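Local coordinates for protein tetraacyldisaccharide 4'-kinase (PDB 4EHW) that probably transfers the gamma-phosphate of ATP to the 4'-position of a tetraacyldisaccharide 1-phosphate, giving lipid IVA in lipid A biosynthesis, at residues A[70-75]-A[135-140]; A[99-104]-A[284-289]; A[153-158]-A[180-185]; A[202-207]-A[305-310]; A[229-234]-A[274-279]. All coordinates share one frame; numbering follows the deposited sequence.

Contacts 1, 3 and 4 belong to the P-loop body of the kinase, whereas contact 5 lies in a second lobe reached through the long antiparallel strands 203-214 and 293-302. Contact 1 pairs strands 69-73 and 136-139; contact 3 follows it along the chain, about 17 Å away between centres. Contacts 3 and 4 have centres about 12 Å apart and meet where strands 184-188 and 203-214 run side by side. Contact 5 is centred about 34 Å from the centre of contact 1, and both its segments fall between the two segments of contact 2. Contact 2 bridges the lobes: helix 101-109 touches contact 1 through Pro-103, and Leu-287 on its other side packs on Phe-234 of contact 5.

Contact 1 (A[70-75]-A[135-140]); sequences CILSRG and EVFILD
Leu-72 and Cys-70 crowd the ring of Phe-137 on one face of a parallel strand pair in the core of the P-loop domain. The Leu-72 side chain crosses the ring at a slant, its CG 3.7 Å from Phe-137 CD1, and both of its methyls come near Phe-137 CD1. Cys-70 swings SG anti to its backbone N (chi1 -176°), which carries the sulfur to the rim of the ring, 4.0 Å from Phe-137 CE1, in a sulfur-aromatic contact made at the edge. Helix 121-132 covers this face through Ala-128. Ile-71 and Ile-138 point to the reverse face and pack on Val-57 of helix 53-63, whose first residues belong to the predicted ATP-binding loop. Four backbone bonds zip the strands together, among them Leu-72 N to Ile-138 O at 2.8 Å. The run Val-136 to Asp-140, four apolar residues and then an aspartate at the strand end, fits a Walker B-like pattern, and the Asp-140 side chain comes about 5 Å from that of Lys-53, a predicted ATP-binding residue. Its carboxylate is held from the neighbouring strand: Ser-73 OG donates to the anti lone pair of Asp-140 OD2 at 3.1 Å.

Contact 2 (A[99-104]-A[284-289]); sequences AGDEPY and LIKLQG
Asp-101 and Lys-286 form the charged part of this contact, a salt bridge between the first turn of helix 101-109 and the loop that follows helix 281-284. Lys-286 reaches across with an extended chain that crosses that of Asp-101 at about a right angle, placing NZ 2.9 Å from Asp-101 OD2. The ammonium approaches on the syn side, 18° out of the carboxylate plane. One residue further along the helix, Glu-102 makes a second salt bridge, to Lys-282.

The apolar part centres on Ile-285. Its CG1 sits between the backbone N and the carbonyl carbon (chi1 61°), and this brings CD1 up to the helix backbone, 3.7 Å from Asp-101 O. The other branch turns to Tyr-104: CG2 lies in the plane of the ring at its edge, 3.9 Å from Tyr-104 CD2. Phe-218 and Trp-96 also touch Ile-285, and Trp-96 touches both partners of the salt bridge as well.

Water supplies the third kind of link. A single molecule stands 3.3 Å from Tyr-104 OH, also at the ring edge, and makes weak bonds to Ile-285 O and Gln-288 OE1.

At this point the P-loop lobe, with helix 101-109, and the second lobe, with the loop, meet through a small apolar patch set between an ion pair and a water bridge. The direct polar hold therefore lies on the Asp-101 side, while the Tyr-104 side is joined through solvent.

Contact 3 (A[153-158]-A[180-185]); sequences NILLLK and RRADAL
Leu-185 lays its CD2 methyl against Leu-155, 3.6 Å from Leu-155 CB, the two side chains running alongside each other in the same direction. They come from adjacent parallel strands of the P-loop domain, 152-158 and 184-188. The same methyl is 3.8 Å from Leu-157 CD1, a side chain that approaches at a slant, while Ala-182 closes the patch with its CB 3.6 Å from Leu-155 CB. Ile-154 and Ala-184 point to the reverse face, where Ile-154 packs on Ile-41 of the neighbouring strand 40-45.

Between the strands Leu-155 N bonds to Ala-184 O at 3.0 Å. At the start of the pairing Asn-153 O is gripped twice, by Asp-183 N at 2.8 Å in the carbonyl plane and, weakly, by Ala-184 N. The Asp-183 carboxylate turns back to Asn-153 N, which it meets on the anti side of OD2; this bond is modelled so short that its length is doubtful.

The amide of Asn-153 has partners at both ends. Its OD1 accepts from Arg-150, and ND2 gives a weak bond to Arg-181 O. Arg-181 itself is committed to salt bridges with Glu-174 and Glu-178. A water in the plane of its guanidinium joins the two side chains, accepting from Arg-181 NE at 2.9 Å and from Asn-153 ND2 at 3.0 Å.

Contact 4 (A[202-207]-A[305-310]); sequences PTFKMF and EEKLKK
Strand 203-214 is packed here by the C-terminal helix 305-313, with Phe-204 reaching across to Leu-308 and Lys-307. Leu-308 lies over one face of the aromatic ring: its CB is 4.1 Å from the Phe-204 ring centroid, 26° off the normal, in a CH-pi contact. With CG anti to the backbone N (chi1 177°), Leu-308 also carries CD1 over that face, nearer the rim than the centre and 4.0 Å from Phe-204 CE1. Leu-302 of strand 293-302 touches both residues. The contact is thus a helix laid on the sheet of an alpha/beta fold, the axes of 203-207 and 305-310 crossing at -129°. Tyr-59 and Leu-63 of helix 53-63, which begins at the P-loop, meet Leu-308 as well, tying the C-terminal helix to it. Lys-307 runs past the ring with an extended chain; CB lies in the ring plane at the edge, and CD comes 3.7 Å from Phe-204 CE2. Its ammonium ends near the start of the strand, with NZ 4.0 Å from Pro-202 CA.

Contact 5 (A[229-234]-A[274-279]); sequences REVIAF and GEIYLT
Thr-279 OG1 donates to Phe-234 O at 2.8 Å, approaching from above the carbonyl plane. At the far end of the pair, Arg-229 NH2 reaches Gly-274 O at 3.3 Å, within the planes of both the guanidinium and the carbonyl. A water beside it accepts from Ile-276 N and donates to Glu-230 O and to Glu-275 OE1, which is also paired with Lys-255. Between these ends, backbone bonds such as Ile-232 N to Ile-276 O at 2.9 Å join two parallel strands, 231-235 and 276-279, in the second lobe of the kinase. Above the Arg-229 guanidinium sits Ile-276, its CD1 3.4 Å from Arg-229 CZ and over the centre of the group. On the reverse face Ile-232 lies alongside Tyr-277, with CG2 3.5 Å from Tyr-277 CE1. Phe-234 has CG between its backbone N and carbonyl carbon (chi1 64°), which folds the ring across the neighbouring strand. There Thr-279 CB sits over one face in a CH-pi contact, 3.8 Å from the Phe-234 ring centroid, while Tyr-277 CD1 lies at its edge, 3.6 Å from Phe-234 CE2.

Contact 1 (A[70-75]-A[135-140])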
# COMPACT_ATOMS: atom_id res chain seq x y z
N CYS A 70 4.16 -7.49 12.10
CA CYS A 70 2.71 -7.23 11.99
C CYS A 70 2.42 -5.89 11.32
O CYS A 70 2.98 -4.86 11.72
CB CYS A 70 2.02 -7.31 13.35
SG CYS A 70 0.21 -7.12 13.27
N ILE A 71 1.56 -5.91 10.30
CA ILE A 71 1.16 -4.68 9.63
C ILE A 71 -0.09 -4.09 10.27
O ILE A 71 -1.11 -4.79 10.42
CB ILE A 71 0.87 -4.94 8.13
CG1 ILE A 71 2.14 -5.37 7.40
CG2 ILE A 71 0.32 -3.69 7.47
CD1 ILE A 71 1.85 -5.87 6.00
N LEU A 72 -0.03 -2.82 10.66
CA LEU A 72 -1.21 -2.11 11.15
C LEU A 72 -1.85 -1.25 10.06
O LEU A 72 -1.33 -0.19 9.68
CB LEU A 72 -0.85 -1.25 12.37
CG LEU A 72 -0.29 -1.98 13.58
CD1 LEU A 72 0.04 -0.97 14.72
CD2 LEU A 72 -1.32 -3.00 14.05
N SER A 73 -2.99 -1.72 9.56
CA SER A 73 -3.71 -1.08 8.47
C SER A 73 -5.05 -0.58 8.98
O SER A 73 -5.57 -1.10 9.96
CB SER A 73 -3.89 -2.08 7.32
OG SER A 73 -4.49 -1.47 6.20
N ARG A 74 -5.62 0.44 8.34
CA ARG A 74 -6.86 1.02 8.84
C ARG A 74 -8.09 0.40 8.17
O ARG A 74 -9.22 0.52 8.68
CB ARG A 74 -6.88 2.54 8.65
CG ARG A 74 -7.00 2.97 7.20
CD ARG A 74 -7.43 4.42 7.12
NE ARG A 74 -6.61 5.26 7.99
CZ ARG A 74 -5.68 6.11 7.56
NH1 ARG A 74 -4.98 6.83 8.43
NH2 ARG A 74 -5.44 6.23 6.26
N GLY A 75 -7.86 -0.24 7.03
CA GLY A 75 -8.94 -0.89 6.32
C GLY A 75 -9.49 -0.09 5.16
O GLY A 75 -9.56 -0.59 4.04
N GLU A 135 7.52 -8.72 16.73
CA GLU A 135 8.72 -8.00 17.14
C GLU A 135 8.75 -6.61 16.53
O GLU A 135 9.45 -5.72 17.04
CB GLU A 135 9.96 -8.78 16.74
CG GLU A 135 10.06 -10.14 17.40
CD GLU A 135 11.21 -10.95 16.86
OE1 GLU A 135 11.06 -11.48 15.74
OE2 GLU A 135 12.26 -11.02 17.52
N VAL A 136 8.02 -6.41 15.43
CA VAL A 136 7.97 -5.09 14.79
C VAL A 136 6.64 -4.83 14.11
O VAL A 136 6.07 -5.73 13.49
CB VAL A 136 9.11 -4.90 13.75
CG1 VAL A 136 9.06 -5.98 12.68
CG2 VAL A 136 9.04 -3.51 13.10
N PHE A 137 6.14 -3.60 14.24
CA PHE A 137 4.94 -3.16 13.52
C PHE A 137 5.30 -2.31 12.32
O PHE A 137 6.22 -1.47 12.37
CB PHE A 137 4.03 -2.33 14.43
CG PHE A 137 3.34 -3.13 15.49
CD1 PHE A 137 2.34 -4.02 15.16
CD2 PHE A 137 3.70 -3.00 16.83
CE1 PHE A 137 1.70 -4.78 16.13
CE2 PHE A 137 3.06 -3.75 17.81
CZ PHE A 137 2.06 -4.65 17.46
N ILE A 138 4.57 -2.51 11.23
CA ILE A 138 4.65 -1.60 10.09
C ILE A 138 3.33 -0.83 10.02
O ILE A 138 2.28 -1.42 9.77
CB ILE A 138 4.84 -2.34 8.77
CG1 ILE A 138 6.20 -3.04 8.76
CG2 ILE A 138 4.74 -1.37 7.60
CD1 ILE A 138 6.37 -3.96 7.62
N LEU A 139 3.40 0.48 10.25
CA LEU A 139 2.22 1.32 10.23
C LEU A 139 1.89 1.76 8.80
O LEU A 139 2.51 2.67 8.26
CB LEU A 139 2.44 2.53 11.14
CG LEU A 139 1.26 3.48 11.35
CD1 LEU A 139 0.10 2.74 12.00
CD2 LEU A 139 1.74 4.67 12.21
N ASP A 140 0.91 1.08 8.20
CA ASP A 140 0.46 1.34 6.83
C ASP A 140 -0.18 2.73 6.74
O ASP A 140 -1.02 3.10 7.57
CB ASP A 140 -0.55 0.27 6.43
CG ASP A 140 -1.10 0.46 5.02
OD1 ASP A 140 -0.36 0.96 4.16
OD2 ASP A 140 -2.26 0.08 4.77
O HOH W 1 -3.90 2.01 6.14

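Contact 2 (A[99-104]-A[284-289])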
# COMPACT_ATOMS: atom_id res chain seq x y z
N ALA A 99 -12.33 -7.63 5.95
CA ALA A 99 -11.00 -7.08 6.14
C ALA A 99 -10.77 -5.72 5.48
O ALA A 99 -9.97 -4.90 5.97
CB ALA A 99 -9.95 -8.09 5.64
N GLY A 100 -11.46 -5.47 4.37
CA GLY A 100 -11.13 -4.32 3.53
C GLY A 100 -10.18 -4.78 2.44
O GLY A 100 -9.39 -5.70 2.64
N ASP A 101 -10.24 -4.14 1.28
CA ASP A 101 -9.47 -4.60 0.14
C ASP A 101 -7.96 -4.66 0.41
O ASP A 101 -7.32 -5.70 0.20
CB ASP A 101 -9.78 -3.77 -1.11
CG ASP A 101 -11.11 -4.14 -1.74
OD1 ASP A 101 -11.90 -4.84 -1.07
OD2 ASP A 101 -11.39 -3.74 -2.89
N GLU A 102 -7.39 -3.55 0.86
CA GLU A 102 -5.95 -3.44 1.04
C GLU A 102 -5.33 -4.42 2.03
O GLU A 102 -4.42 -5.16 1.68
CB GLU A 102 -5.57 -2.01 1.42
CG GLU A 102 -5.69 -1.03 0.27
CD GLU A 102 -7.09 -0.48 0.10
OE1 GLU A 102 -7.89 -0.60 1.05
OE2 GLU A 102 -7.40 0.07 -0.98
N PRO A 103 -5.81 -4.43 3.26
CA PRO A 103 -5.27 -5.34 4.28
C PRO A 103 -5.42 -6.79 3.84
O PRO A 103 -4.53 -7.63 4.08
CB PRO A 103 -6.16 -5.08 5.50
CG PRO A 103 -6.79 -3.73 5.25
CD PRO A 103 -6.99 -3.69 3.76
N TYR A 104 -6.53 -7.11 3.18
CA TYR A 104 -6.69 -8.48 2.70
C TYR A 104 -5.63 -8.78 1.63
O TYR A 104 -4.93 -9.80 1.70
CB TYR A 104 -8.10 -8.75 2.18
CG TYR A 104 -8.34 -10.23 1.96
CD1 TYR A 104 -8.81 -11.04 3.00
CD2 TYR A 104 -8.11 -10.81 0.73
CE1 TYR A 104 -9.02 -12.40 2.80
CE2 TYR A 104 -8.32 -12.15 0.51
CZ TYR A 104 -8.77 -12.95 1.55
OH TYR A 104 -8.98 -14.29 1.32
N LEU A 284 -9.05 -9.01 -7.87
CA LEU A 284 -8.74 -10.44 -7.92
C LEU A 284 -9.07 -11.13 -6.59
O LEU A 284 -9.59 -12.25 -6.58
CB LEU A 284 -7.28 -10.65 -8.31
CG LEU A 284 -6.75 -12.05 -8.65
CD1 LEU A 284 -7.55 -12.69 -9.78
CD2 LEU A 284 -5.27 -11.94 -9.04
N ILE A 285 -8.81 -10.45 -5.48
CA ILE A 285 -9.10 -11.03 -4.16
C ILE A 285 -10.56 -11.43 -4.05
O ILE A 285 -10.92 -12.24 -3.19
CB ILE A 285 -8.78 -10.07 -3.00
CG1 ILE A 285 -9.62 -8.79 -3.10
CG2 ILE A 285 -7.26 -9.73 -2.95
CD1 ILE A 285 -9.43 -7.85 -1.90
N LYS A 286 -11.40 -10.88 -4.92
CA LYS A 286 -12.85 -11.11 -4.85
C LYS A 286 -13.25 -12.28 -5.74
O LYS A 286 -14.40 -12.70 -5.77
CB LYS A 286 -13.60 -9.82 -5.24
CG LYS A 286 -13.22 -8.62 -4.36
CD LYS A 286 -13.79 -7.29 -4.86
CE LYS A 286 -13.06 -6.13 -4.17
NZ LYS A 286 -13.22 -4.82 -4.86
N LEU A 287 -12.27 -12.82 -6.45
CA LEU A 287 -12.56 -13.85 -7.44
C LEU A 287 -11.74 -15.10 -7.18
O LEU A 287 -11.26 -15.75 -8.11
CB LEU A 287 -12.27 -13.29 -8.84
CG LEU A 287 -13.22 -12.17 -9.24
CD1 LEU A 287 -12.69 -11.42 -10.44
CD2 LEU A 287 -14.61 -12.75 -9.55
N GLN A 288 -11.58 -15.44 -5.90
CA GLN A 288 -10.76 -16.60 -5.57
C GLN A 288 -11.36 -17.82 -6.24
O GLN A 288 -12.57 -18.03 -6.20
CB GLN A 288 -10.70 -16.82 -4.06
CG GLN A 288 -9.80 -18.01 -3.68
CD GLN A 288 -9.88 -18.37 -2.19
OE1 GLN A 288 -10.29 -17.56 -1.36
NE2 GLN A 288 -9.48 -19.60 -1.86
N GLY A 289 -10.52 -18.63 -6.88
CA GLY A 289 -11.00 -19.86 -7.48
C GLY A 289 -11.32 -19.79 -8.96
O GLY A 289 -11.27 -20.82 -9.64
O HOH W 2 -8.75 -14.64 -1.96

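Contact 3 (A[153-158]-A[180-185])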
# COMPACT_ATOMS: atom_id res chain seq x y z
N ASN A 153 10.24 6.86 10.64
CA ASN A 153 9.20 7.51 9.86
C ASN A 153 9.62 7.56 8.39
O ASN A 153 10.42 8.42 7.98
CB ASN A 153 8.99 8.94 10.38
CG ASN A 153 7.59 9.46 10.13
OD1 ASN A 153 6.67 8.70 9.79
ND2 ASN A 153 7.41 10.76 10.33
N ILE A 154 9.12 6.63 7.59
CA ILE A 154 9.49 6.58 6.18
C ILE A 154 8.44 7.29 5.32
O ILE A 154 7.24 6.99 5.40
CB ILE A 154 9.63 5.13 5.70
CG1 ILE A 154 10.72 4.41 6.50
CG2 ILE A 154 9.96 5.10 4.20
CD1 ILE A 154 10.90 2.96 6.11
N LEU A 155 8.90 8.23 4.49
CA LEU A 155 8.00 9.01 3.64
C LEU A 155 8.24 8.77 2.15
O LEU A 155 9.36 8.92 1.66
CB LEU A 155 8.17 10.50 3.93
CG LEU A 155 7.26 11.41 3.10
CD1 LEU A 155 5.80 11.24 3.57
CD2 LEU A 155 7.70 12.89 3.21
N LEU A 156 7.18 8.40 1.44
CA LEU A 156 7.26 8.16 0.01
C LEU A 156 6.97 9.44 -0.77
O LEU A 156 6.03 10.18 -0.46
CB LEU A 156 6.24 7.09 -0.42
CG LEU A 156 6.71 5.64 -0.45
CD1 LEU A 156 7.20 5.25 0.94
CD2 LEU A 156 5.58 4.70 -0.91
N LEU A 157 7.76 9.67 -1.81
CA LEU A 157 7.59 10.85 -2.66
C LEU A 157 7.78 10.49 -4.12
O LEU A 157 8.80 9.90 -4.49
CB LEU A 157 8.62 11.90 -2.29
CG LEU A 157 8.27 12.83 -1.14
CD1 LEU A 157 8.20 12.01 0.13
CD2 LEU A 157 9.32 13.91 -1.03
N LYS A 158 6.81 10.86 -4.94
CA LYS A 158 6.94 10.74 -6.39
C LYS A 158 7.12 12.12 -6.98
O LYS A 158 6.72 13.12 -6.36
CB LYS A 158 5.68 10.11 -6.99
CG LYS A 158 4.44 10.94 -6.72
CD LYS A 158 3.21 10.33 -7.35
CE LYS A 158 1.98 10.79 -6.61
NZ LYS A 158 0.75 10.41 -7.34
N ARG A 180 10.23 17.34 6.18
CA ARG A 180 11.33 17.34 7.13
C ARG A 180 11.10 16.45 8.35
O ARG A 180 12.08 16.08 9.01
CB ARG A 180 11.76 18.76 7.52
CG ARG A 180 10.73 19.56 8.29
CD ARG A 180 11.27 20.97 8.58
NE ARG A 180 12.41 20.96 9.49
CZ ARG A 180 13.14 22.03 9.79
NH1 ARG A 180 12.83 23.21 9.26
NH2 ARG A 180 14.17 21.93 10.64
N ARG A 181 9.83 16.10 8.64
CA ARG A 181 9.47 15.20 9.76
C ARG A 181 9.97 13.78 9.53
O ARG A 181 9.99 12.96 10.45
CB ARG A 181 7.94 15.06 9.90
CG ARG A 181 7.15 16.29 10.28
CD ARG A 181 5.90 15.95 11.13
NE ARG A 181 4.95 14.98 10.57
CZ ARG A 181 3.99 15.27 9.69
NH1 ARG A 181 3.87 16.51 9.21
NH2 ARG A 181 3.16 14.32 9.26
N ALA A 182 10.30 13.47 8.28
CA ALA A 182 10.58 12.09 7.89
C ALA A 182 11.98 11.71 8.33
O ALA A 182 12.85 12.56 8.41
CB ALA A 182 10.44 11.94 6.38
N ASP A 183 12.20 10.43 8.61
CA ASP A 183 13.53 9.94 8.94
C ASP A 183 14.27 9.56 7.66
O ASP A 183 15.51 9.60 7.59
CB ASP A 183 13.46 8.69 9.84
CG ASP A 183 12.94 8.99 11.23
OD1 ASP A 183 13.40 9.99 11.84
OD2 ASP A 183 12.07 8.24 11.72
N ALA A 184 13.49 9.16 6.66
CA ALA A 184 14.03 8.67 5.40
C ALA A 184 13.02 8.84 4.26
O ALA A 184 11.81 8.82 4.49
CB ALA A 184 14.44 7.21 5.54
N LEU A 185 13.54 9.01 3.05
CA LEU A 185 12.68 9.22 1.89
C LEU A 185 12.84 8.10 0.86
O LEU A 185 13.95 7.62 0.61
CB LEU A 185 13.01 10.55 1.22
CG LEU A 185 12.68 11.77 2.08
CD1 LEU A 185 13.04 13.06 1.35
CD2 LEU A 185 11.22 11.75 2.44
O HOH W 3 4.76 12.10 11.00

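Contact 4 (A[202-207]-A[305-310])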
# COMPACT_ATOMS: atom_id res chain seq x y z
N PRO A 202 18.58 10.09 4.69
CA PRO A 202 18.71 8.87 3.89
C PRO A 202 17.58 8.84 2.85
O PRO A 202 16.41 9.06 3.18
CB PRO A 202 18.53 7.75 4.93
CG PRO A 202 18.95 8.39 6.25
CD PRO A 202 18.49 9.82 6.14
N THR A 203 17.94 8.56 1.60
CA THR A 203 17.02 8.69 0.47
C THR A 203 17.15 7.48 -0.48
O THR A 203 18.26 7.13 -0.89
CB THR A 203 17.33 9.99 -0.30
OG1 THR A 203 16.96 11.11 0.52
CG2 THR A 203 16.57 10.04 -1.60
N PHE A 204 16.04 6.86 -0.86
CA PHE A 204 16.11 5.67 -1.70
C PHE A 204 15.20 5.69 -2.92
O PHE A 204 14.02 6.07 -2.85
CB PHE A 204 15.80 4.42 -0.88
CG PHE A 204 16.61 4.31 0.37
CD1 PHE A 204 16.18 4.92 1.54
CD2 PHE A 204 17.81 3.62 0.38
CE1 PHE A 204 16.93 4.83 2.70
CE2 PHE A 204 18.57 3.53 1.54
CZ PHE A 204 18.14 4.14 2.70
N LYS A 205 15.75 5.27 -4.05
CA LYS A 205 15.01 5.22 -5.31
C LYS A 205 14.27 3.89 -5.44
O LYS A 205 14.88 2.82 -5.31
CB LYS A 205 15.96 5.41 -6.48
CG LYS A 205 16.15 6.86 -6.88
CD LYS A 205 17.31 6.99 -7.85
CE LYS A 205 17.25 8.28 -8.65
NZ LYS A 205 18.38 8.32 -9.63
N MET A 206 12.97 3.96 -5.70
CA MET A 206 12.16 2.76 -5.85
C MET A 206 11.72 2.54 -7.29
O MET A 206 11.08 3.40 -7.91
CB MET A 206 10.93 2.82 -4.97
CG MET A 206 9.94 1.69 -5.21
SD MET A 206 8.77 1.60 -3.85
CE MET A 206 7.24 1.95 -4.72
N PHE A 207 12.05 1.36 -7.81
CA PHE A 207 11.54 0.94 -9.10
C PHE A 207 10.57 -0.22 -8.95
O PHE A 207 10.76 -1.10 -8.10
CB PHE A 207 12.70 0.53 -9.98
CG PHE A 207 13.60 1.67 -10.34
CD1 PHE A 207 14.65 2.03 -9.51
CD2 PHE A 207 13.40 2.38 -11.52
CE1 PHE A 207 15.49 3.09 -9.84
CE2 PHE A 207 14.23 3.43 -11.86
CZ PHE A 207 15.28 3.78 -11.02
N GLU A 305 19.75 -1.26 -1.31
CA GLU A 305 18.91 -2.04 -0.42
C GLU A 305 19.59 -2.28 0.93
O GLU A 305 18.96 -2.13 1.98
CB GLU A 305 18.56 -3.37 -1.09
CG GLU A 305 17.81 -4.34 -0.21
CD GLU A 305 17.11 -5.42 -1.01
OE1 GLU A 305 16.21 -5.08 -1.82
OE2 GLU A 305 17.45 -6.61 -0.83
N GLU A 306 20.87 -2.63 0.90
CA GLU A 306 21.60 -2.94 2.13
C GLU A 306 21.70 -1.77 3.10
O GLU A 306 21.64 -1.97 4.32
CB GLU A 306 23.01 -3.47 1.81
CG GLU A 306 23.02 -4.65 0.85
CD GLU A 306 22.49 -5.94 1.45
OE1 GLU A 306 22.94 -6.32 2.56
OE2 GLU A 306 21.63 -6.58 0.80
N LYS A 307 21.88 -0.56 2.57
CA LYS A 307 21.88 0.64 3.40
C LYS A 307 20.54 0.71 4.10
O LYS A 307 20.46 0.79 5.33
CB LYS A 307 22.07 1.89 2.54
CG LYS A 307 21.90 3.20 3.29
CD LYS A 307 22.08 4.39 2.34
CE LYS A 307 21.86 5.72 3.03
NZ LYS A 307 21.63 6.81 2.03
N LEU A 308 19.49 0.67 3.29
CA LEU A 308 18.13 0.63 3.78
C LEU A 308 17.99 -0.40 4.89
O LEU A 308 17.47 -0.09 5.97
CB LEU A 308 17.18 0.31 2.63
CG LEU A 308 15.73 0.19 3.08
CD1 LEU A 308 15.36 1.36 3.99
CD2 LEU A 308 14.77 0.10 1.90
N LYS A 309 18.45 -1.63 4.63
CA LYS A 309 18.38 -2.70 5.63
C LYS A 309 19.06 -2.32 6.95
O LYS A 309 18.50 -2.57 8.02
CB LYS A 309 18.99 -4.00 5.09
CG LYS A 309 18.00 -4.92 4.39
CD LYS A 309 18.60 -6.33 4.22
CE LYS A 309 19.55 -6.41 3.03
NZ LYS A 309 20.35 -7.68 2.97
N LYS A 310 20.25 -1.73 6.85
CA LYS A 310 21.00 -1.28 8.02
C LYS A 310 20.22 -0.22 8.79
O LYS A 310 20.17 -0.23 10.03
CB LYS A 310 22.37 -0.73 7.62
CG LYS A 310 23.50 -1.75 7.75
CD LYS A 310 24.65 -1.44 6.79
CE LYS A 310 25.55 -2.66 6.62
NZ LYS A 310 26.26 -2.69 5.31

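Contact 5 (A[229-234]-A[274-279])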
# COMPACT_ATOMS: atom_id res chain seq x y z
N ARG A 229 -2.47 -14.65 -27.59
CA ARG A 229 -3.80 -14.65 -26.99
C ARG A 229 -4.25 -13.19 -26.84
O ARG A 229 -3.41 -12.29 -26.71
CB ARG A 229 -3.79 -15.33 -25.61
CG ARG A 229 -3.30 -16.77 -25.59
CD ARG A 229 -4.29 -17.68 -26.29
NE ARG A 229 -5.66 -17.38 -25.88
CZ ARG A 229 -6.35 -18.08 -24.98
NH1 ARG A 229 -5.81 -19.14 -24.40
NH2 ARG A 229 -7.59 -17.72 -24.67
N GLU A 230 -5.56 -12.95 -26.91
CA GLU A 230 -6.11 -11.65 -26.52
C GLU A 230 -6.98 -11.86 -25.30
O GLU A 230 -7.58 -12.93 -25.13
CB GLU A 230 -6.90 -11.00 -27.64
CG GLU A 230 -7.78 -11.95 -28.42
CD GLU A 230 -7.91 -11.52 -29.87
OE1 GLU A 230 -6.93 -11.69 -30.63
OE2 GLU A 230 -8.98 -10.99 -30.24
N VAL A 231 -7.05 -10.86 -24.44
CA VAL A 231 -7.75 -11.04 -23.18
C VAL A 231 -8.93 -10.11 -23.06
O VAL A 231 -9.03 -9.10 -23.76
CB VAL A 231 -6.81 -10.76 -22.01
CG1 VAL A 231 -5.48 -11.44 -22.24
CG2 VAL A 231 -6.61 -9.25 -21.87
N ILE A 232 -9.84 -10.46 -22.15
CA ILE A 232 -10.90 -9.55 -21.74
C ILE A 232 -10.39 -8.90 -20.46
O ILE A 232 -9.91 -9.57 -19.56
CB ILE A 232 -12.20 -10.31 -21.44
CG1 ILE A 232 -12.69 -11.02 -22.71
CG2 ILE A 232 -13.26 -9.37 -20.90
CD1 ILE A 232 -13.84 -11.98 -22.47
N ALA A 233 -10.48 -7.58 -20.37
CA ALA A 233 -9.95 -6.90 -19.20
C ALA A 233 -11.05 -6.14 -18.49
O ALA A 233 -11.97 -5.62 -19.12
CB ALA A 233 -8.82 -5.96 -19.59
N PHE A 234 -10.97 -6.07 -17.18
CA PHE A 234 -12.00 -5.38 -16.43
C PHE A 234 -11.48 -4.92 -15.09
O PHE A 234 -10.47 -5.42 -14.59
CB PHE A 234 -13.21 -6.32 -16.22
CG PHE A 234 -12.92 -7.53 -15.38
CD1 PHE A 234 -12.92 -7.45 -14.00
CD2 PHE A 234 -12.68 -8.76 -15.97
CE1 PHE A 234 -12.68 -8.57 -13.21
CE2 PHE A 234 -12.45 -9.89 -15.19
CZ PHE A 234 -12.44 -9.80 -13.81
N GLY A 274 -13.07 -20.51 -21.49
CA GLY A 274 -11.85 -20.54 -22.28
C GLY A 274 -11.18 -19.19 -22.49
O GLY A 274 -10.11 -19.11 -23.11
N GLU A 275 -11.79 -18.13 -21.98
CA GLU A 275 -11.26 -16.79 -22.23
C GLU A 275 -10.37 -16.33 -21.10
O GLU A 275 -10.58 -16.68 -19.92
CB GLU A 275 -12.40 -15.80 -22.48
CG GLU A 275 -13.23 -16.13 -23.72
CD GLU A 275 -12.42 -16.11 -25.01
OE1 GLU A 275 -11.67 -15.14 -25.21
OE2 GLU A 275 -12.52 -17.07 -25.81
N ILE A 276 -9.36 -15.55 -21.44
CA ILE A 276 -8.39 -15.11 -20.46
C ILE A 276 -8.78 -13.74 -19.96
O ILE A 276 -8.94 -12.81 -20.76
CB ILE A 276 -6.97 -15.09 -21.07
CG1 ILE A 276 -6.51 -16.53 -21.36
CG2 ILE A 276 -5.99 -14.40 -20.14
CD1 ILE A 276 -5.19 -16.63 -22.15
N TYR A 277 -8.96 -13.62 -18.65
CA TYR A 277 -9.31 -12.34 -18.04
C TYR A 277 -8.12 -11.69 -17.30
O TYR A 277 -7.39 -12.37 -16.58
CB TYR A 277 -10.46 -12.53 -17.05
CG TYR A 277 -11.77 -12.85 -17.73
CD1 TYR A 277 -12.61 -11.83 -18.16
CD2 TYR A 277 -12.17 -14.16 -17.93
CE1 TYR A 277 -13.82 -12.11 -18.79
CE2 TYR A 277 -13.38 -14.45 -18.55
CZ TYR A 277 -14.20 -13.42 -18.98
OH TYR A 277 -15.40 -13.71 -19.60
N LEU A 278 -7.94 -10.38 -17.50
CA LEU A 278 -7.01 -9.57 -16.71
C LEU A 278 -7.78 -8.53 -15.91
O LEU A 278 -8.66 -7.87 -16.45
CB LEU A 278 -5.98 -8.88 -17.62
CG LEU A 278 -4.58 -9.47 -17.52
CD1 LEU A 278 -4.66 -10.94 -17.89
CD2 LEU A 278 -3.58 -8.76 -18.41
N THR A 279 -7.45 -8.42 -14.63
CA THR A 279 -8.03 -7.39 -13.77
C THR A 279 -6.99 -6.89 -12.76
O THR A 279 -5.80 -7.19 -12.92
CB THR A 279 -9.28 -7.90 -13.03
OG1 THR A 279 -9.87 -6.82 -12.29
CG2 THR A 279 -8.91 -9.04 -12.06
O HOH W 4 -9.04 -15.08 -24.28